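Local coordinates for berberine bridge enzyme-like protein (Arabidopsis thaliana, PDB 5D79), which binds FAD as an oxidoreductase of the berberine bridge enzyme-like family and is involved in adaptation to salt stress, at residues Thr415-Arg420 and Gly468-Phe473. Numbering follows the deposited sequence.
With FAD (flavin-adenine dinucleotide), chain E.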
loop_
_atom_site.group_PDB
_atom_site.type_symbol
_atom_site.label_atom_id
_atom_site.label_comp_id
_atom_site.label_asym_id
_atom_site.label_seq_id
_atom_site.Cartn_x
_atom_site.Cartn_y
_atom_site.Cartn_z
ATOM N N THR A 415 -10.904 -9.056 8.837
ATOM C CA THR A 415 -10.890 -7.789 8.112
ATOM C C THR A 415 -10.989 -8.146 6.637
ATOM O O THR A 415 -10.750 -9.296 6.268
ATOM C CB THR A 415 -9.615 -6.950 8.397
ATOM O OG1 THR A 415 -8.481 -7.560 7.778
ATOM C CG2 THR A 415 -9.360 -6.805 9.893
ATOM N N PRO A 416 -11.361 -7.183 5.784
ATOM C CA PRO A 416 -11.522 -7.520 4.362
ATOM C C PRO A 416 -10.294 -8.176 3.704
ATOM O O PRO A 416 -10.490 -9.036 2.836
ATOM C CB PRO A 416 -11.833 -6.164 3.724
ATOM C CG PRO A 416 -12.572 -5.430 4.801
ATOM C CD PRO A 416 -11.885 -5.842 6.092
ATOM N N PHE A 417 -9.078 -7.804 4.110
ATOM C CA PHE A 417 -7.865 -8.468 3.630
ATOM C C PHE A 417 -7.947 -9.979 3.904
ATOM O O PHE A 417 -8.039 -10.408 5.061
ATOM C CB PHE A 417 -6.622 -7.853 4.296
ATOM C CG PHE A 417 -5.330 -8.460 3.844
ATOM C CD1 PHE A 417 -4.844 -9.619 4.440
ATOM C CD2 PHE A 417 -4.597 -7.872 2.825
ATOM C CE1 PHE A 417 -3.658 -10.189 4.027
ATOM C CE2 PHE A 417 -3.402 -8.428 2.407
ATOM C CZ PHE A 417 -2.930 -9.595 3.012
ATOM N N PRO A 418 -7.928 -10.794 2.839
ATOM C CA PRO A 418 -8.258 -12.210 2.997
ATOM C C PRO A 418 -7.068 -13.155 3.158
ATOM O O PRO A 418 -7.258 -14.322 3.504
ATOM C CB PRO A 418 -8.976 -12.515 1.685
ATOM C CG PRO A 418 -8.187 -11.730 0.697
ATOM C CD PRO A 418 -7.881 -10.417 1.415
ATOM N N HIS A 419 -5.865 -12.670 2.888
ATOM C CA HIS A 419 -4.712 -13.553 2.724
ATOM C C HIS A 419 -4.019 -13.848 4.037
ATOM O O HIS A 419 -3.009 -13.235 4.375
ATOM C CB HIS A 419 -3.732 -12.933 1.736
ATOM C CG HIS A 419 -4.398 -12.373 0.527
ATOM N ND1 HIS A 419 -4.830 -13.162 -0.513
ATOM C CD2 HIS A 419 -4.749 -11.108 0.213
ATOM C CE1 HIS A 419 -5.405 -12.404 -1.425
ATOM N NE2 HIS A 419 -5.363 -11.153 -1.012
ATOM N N ARG A 420 -4.565 -14.803 4.769
ATOM C CA ARG A 420 -4.061 -15.125 6.092
ATOM C C ARG A 420 -3.474 -16.540 6.098
ATOM O O ARG A 420 -2.622 -16.842 5.272
ATOM C CB ARG A 420 -5.174 -14.956 7.142
ATOM C CG ARG A 420 -5.881 -13.588 7.088
ATOM C CD ARG A 420 -4.975 -12.389 7.395
ATOM N NE ARG A 420 -5.775 -11.174 7.556
ATOM C CZ ARG A 420 -5.377 -10.058 8.171
ATOM N NH1 ARG A 420 -4.160 -9.963 8.708
ATOM N NH2 ARG A 420 -6.206 -9.026 8.255
ATOM N N GLY A 468 -4.776 -15.005 -5.790
ATOM C CA GLY A 468 -4.798 -13.879 -4.869
ATOM C C GLY A 468 -3.972 -12.666 -5.275
ATOM O O GLY A 468 -2.892 -12.792 -5.842
ATOM N N ALA A 469 -4.500 -11.483 -4.961
ATOM C CA ALA A 469 -3.842 -10.207 -5.237
ATOM C C ALA A 469 -4.028 -9.212 -4.071
ATOM O O ALA A 469 -5.068 -9.198 -3.400
ATOM C CB ALA A 469 -4.385 -9.608 -6.550
ATOM N N TYR A 470 -3.018 -8.377 -3.841
ATOM C CA TYR A 470 -3.067 -7.342 -2.802
ATOM C C TYR A 470 -3.626 -5.996 -3.337
ATOM O O TYR A 470 -3.040 -5.384 -4.239
ATOM C CB TYR A 470 -1.659 -7.157 -2.216
ATOM C CG TYR A 470 -1.532 -6.174 -1.066
ATOM C CD1 TYR A 470 -2.570 -5.975 -0.148
ATOM C CD2 TYR A 470 -0.358 -5.444 -0.895
ATOM C CE1 TYR A 470 -2.426 -5.067 0.901
ATOM C CE2 TYR A 470 -0.221 -4.542 0.130
ATOM C CZ TYR A 470 -1.247 -4.367 1.025
ATOM O OH TYR A 470 -1.072 -3.461 2.032
ATOM N N VAL A 471 -4.742 -5.535 -2.761
ATOM C CA VAL A 471 -5.485 -4.381 -3.292
ATOM C C VAL A 471 -4.696 -3.077 -3.197
ATOM O O VAL A 471 -4.967 -2.132 -3.945
ATOM C CB VAL A 471 -6.874 -4.201 -2.591
ATOM C CG1 VAL A 471 -6.764 -3.445 -1.255
ATOM C CG2 VAL A 471 -7.851 -3.489 -3.521
ATOM N N ASN A 472 -3.713 -3.033 -2.304
ATOM C CA ASN A 472 -2.821 -1.878 -2.226
ATOM C C ASN A 472 -1.820 -1.862 -3.382
ATOM O O ASN A 472 -1.180 -0.849 -3.639
ATOM C CB ASN A 472 -2.087 -1.838 -0.880
ATOM C CG ASN A 472 -2.807 -0.982 0.152
ATOM O OD1 ASN A 472 -3.634 -0.140 -0.190
ATOM N ND2 ASN A 472 -2.485 -1.186 1.414
ATOM N N PHE A 473 -1.689 -2.984 -4.084
ATOM C CA PHE A 473 -0.965 -2.995 -5.358
ATOM C C PHE A 473 -1.987 -3.071 -6.507
ATOM O O PHE A 473 -2.102 -4.103 -7.163
ATOM C CB PHE A 473 0.028 -4.175 -5.442
ATOM C CG PHE A 473 1.130 -4.150 -4.395
ATOM C CD1 PHE A 473 1.656 -2.951 -3.927
ATOM C CD2 PHE A 473 1.641 -5.340 -3.877
ATOM C CE1 PHE A 473 2.675 -2.936 -2.960
ATOM C CE2 PHE A 473 2.648 -5.335 -2.909
ATOM C CZ PHE A 473 3.166 -4.131 -2.453
HETATM P PA FAD E . -3.478 7.404 -2.971
HETATM O O1A FAD E . -3.237 7.359 -4.458
HETATM O O2A FAD E . -3.644 8.810 -2.444
HETATM O O5B FAD E . -4.745 6.472 -2.601
HETATM C C5B FAD E . -4.879 5.163 -3.139
HETATM C C4B FAD E . -6.334 4.674 -3.151
HETATM O O4B FAD E . -6.920 4.921 -1.885
HETATM C C3B FAD E . -7.160 5.416 -4.191
HETATM O O3B FAD E . -8.120 4.566 -4.782
HETATM C C2B FAD E . -7.825 6.512 -3.377
HETATM O O2B FAD E . -9.058 6.931 -3.934
HETATM C C1B FAD E . -7.959 5.878 -1.996
HETATM N N9A FAD E . -7.904 6.838 -0.872
HETATM C C8A FAD E . -6.849 7.613 -0.447
HETATM N N7A FAD E . -7.250 8.328 0.636
HETATM C C5A FAD E . -8.540 8.022 0.910
HETATM C C6A FAD E . -9.441 8.448 1.886
HETATM N N6A FAD E . -9.027 9.145 2.938
HETATM N N1A FAD E . -10.724 7.935 1.904
HETATM C C2A FAD E . -11.108 7.001 0.968
HETATM N N3A FAD E . -10.212 6.586 0.002
HETATM C C4A FAD E . -8.954 7.083 -0.029
HETATM N N1 FAD E . 1.962 -1.001 0.394
HETATM C C2 FAD E . 2.250 -1.943 1.367
HETATM O O2 FAD E . 1.370 -2.327 2.147
HETATM N N3 FAD E . 3.544 -2.439 1.474
HETATM C C4 FAD E . 4.550 -2.013 0.623
HETATM O O4 FAD E . 5.707 -2.388 0.820
HETATM C C4X FAD E . 4.260 -1.048 -0.343
HETATM N N5 FAD E . 5.264 -0.496 -1.124
HETATM C C5X FAD E . 5.010 0.662 -1.845
HETATM C C6 FAD E . 6.042 1.385 -2.439
HETATM C C7 FAD E . 5.769 2.546 -3.168
HETATM C C7M FAD E . 6.886 3.309 -3.812
HETATM C C8 FAD E . 4.457 3.016 -3.267
HETATM C C8M FAD E . 4.133 4.245 -4.064
HETATM C C9 FAD E . 3.427 2.293 -2.677
HETATM C C9A FAD E . 3.691 1.092 -2.010
HETATM N N10 FAD E . 2.664 0.349 -1.450
HETATM C C10 FAD E . 2.963 -0.527 -0.425
HETATM C "C1'" FAD E . 1.248 0.552 -1.893
HETATM C "C2'" FAD E . 0.502 1.597 -1.086
HETATM O "O2'" FAD E . 0.332 1.126 0.234
HETATM C "C3'" FAD E . -0.839 1.835 -1.769
HETATM O "O3'" FAD E . -0.597 2.419 -3.031
HETATM C "C4'" FAD E . -1.714 2.789 -0.994
HETATM O "O4'" FAD E . -3.060 2.581 -1.334
HETATM C "C5'" FAD E . -1.382 4.210 -1.394
HETATM O "O5'" FAD E . -1.938 5.088 -0.443
HETATM P P FAD E . -1.790 6.661 -0.717
HETATM O O1P FAD E . -2.678 7.430 0.224
HETATM O O2P FAD E . -0.351 7.098 -0.589
HETATM O O3P FAD E . -2.212 6.691 -2.274
#
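F417 and Y470 both hold CG anti to the backbone N (chi1 -179° and -177°), which extends each ring from its loop until the two meet between 415-420 and 468-473. CE2 of F417 comes within 3.6 Å of CD1 of Y470, which lies near the plane of the phenylalanine ring at its edge; the planes stand at 80°, and the pair is oblique. Y470 meets the flavin at the edge by CE2 and the hydroxyl, with O2 near the ring plane. Its OH donates to the pyrimidine carbonyl O2 of FAD at 2.7 Å and accepts ND2 of N472 at 2.7 Å, the hydroxyl oxygen lying close to the amide plane of N472. OD1 of N472 in turn takes the hydrogen bond of the ribityl O4' at 3.0 Å, so the Y470-F473 type I turn grips both ring and chain of the cofactor. A leucine in place of Y470 would probably leave flavin O2 without this donor and F417 without its aromatic neighbour. Nearer G468, H419 NE2 makes a weak bond to A469 O (3.1 Å), while P418 CG covers one face of the imidazole. The contact is buried: M407 of helix 406-409 packs on F417, F371 stacks on H419, and Y499 of helix 488-500 touches A469. It thus ties the loop between helix 406-409 and strand 425-434 to the flavin-binding turn between helices 441-458 and 488-500.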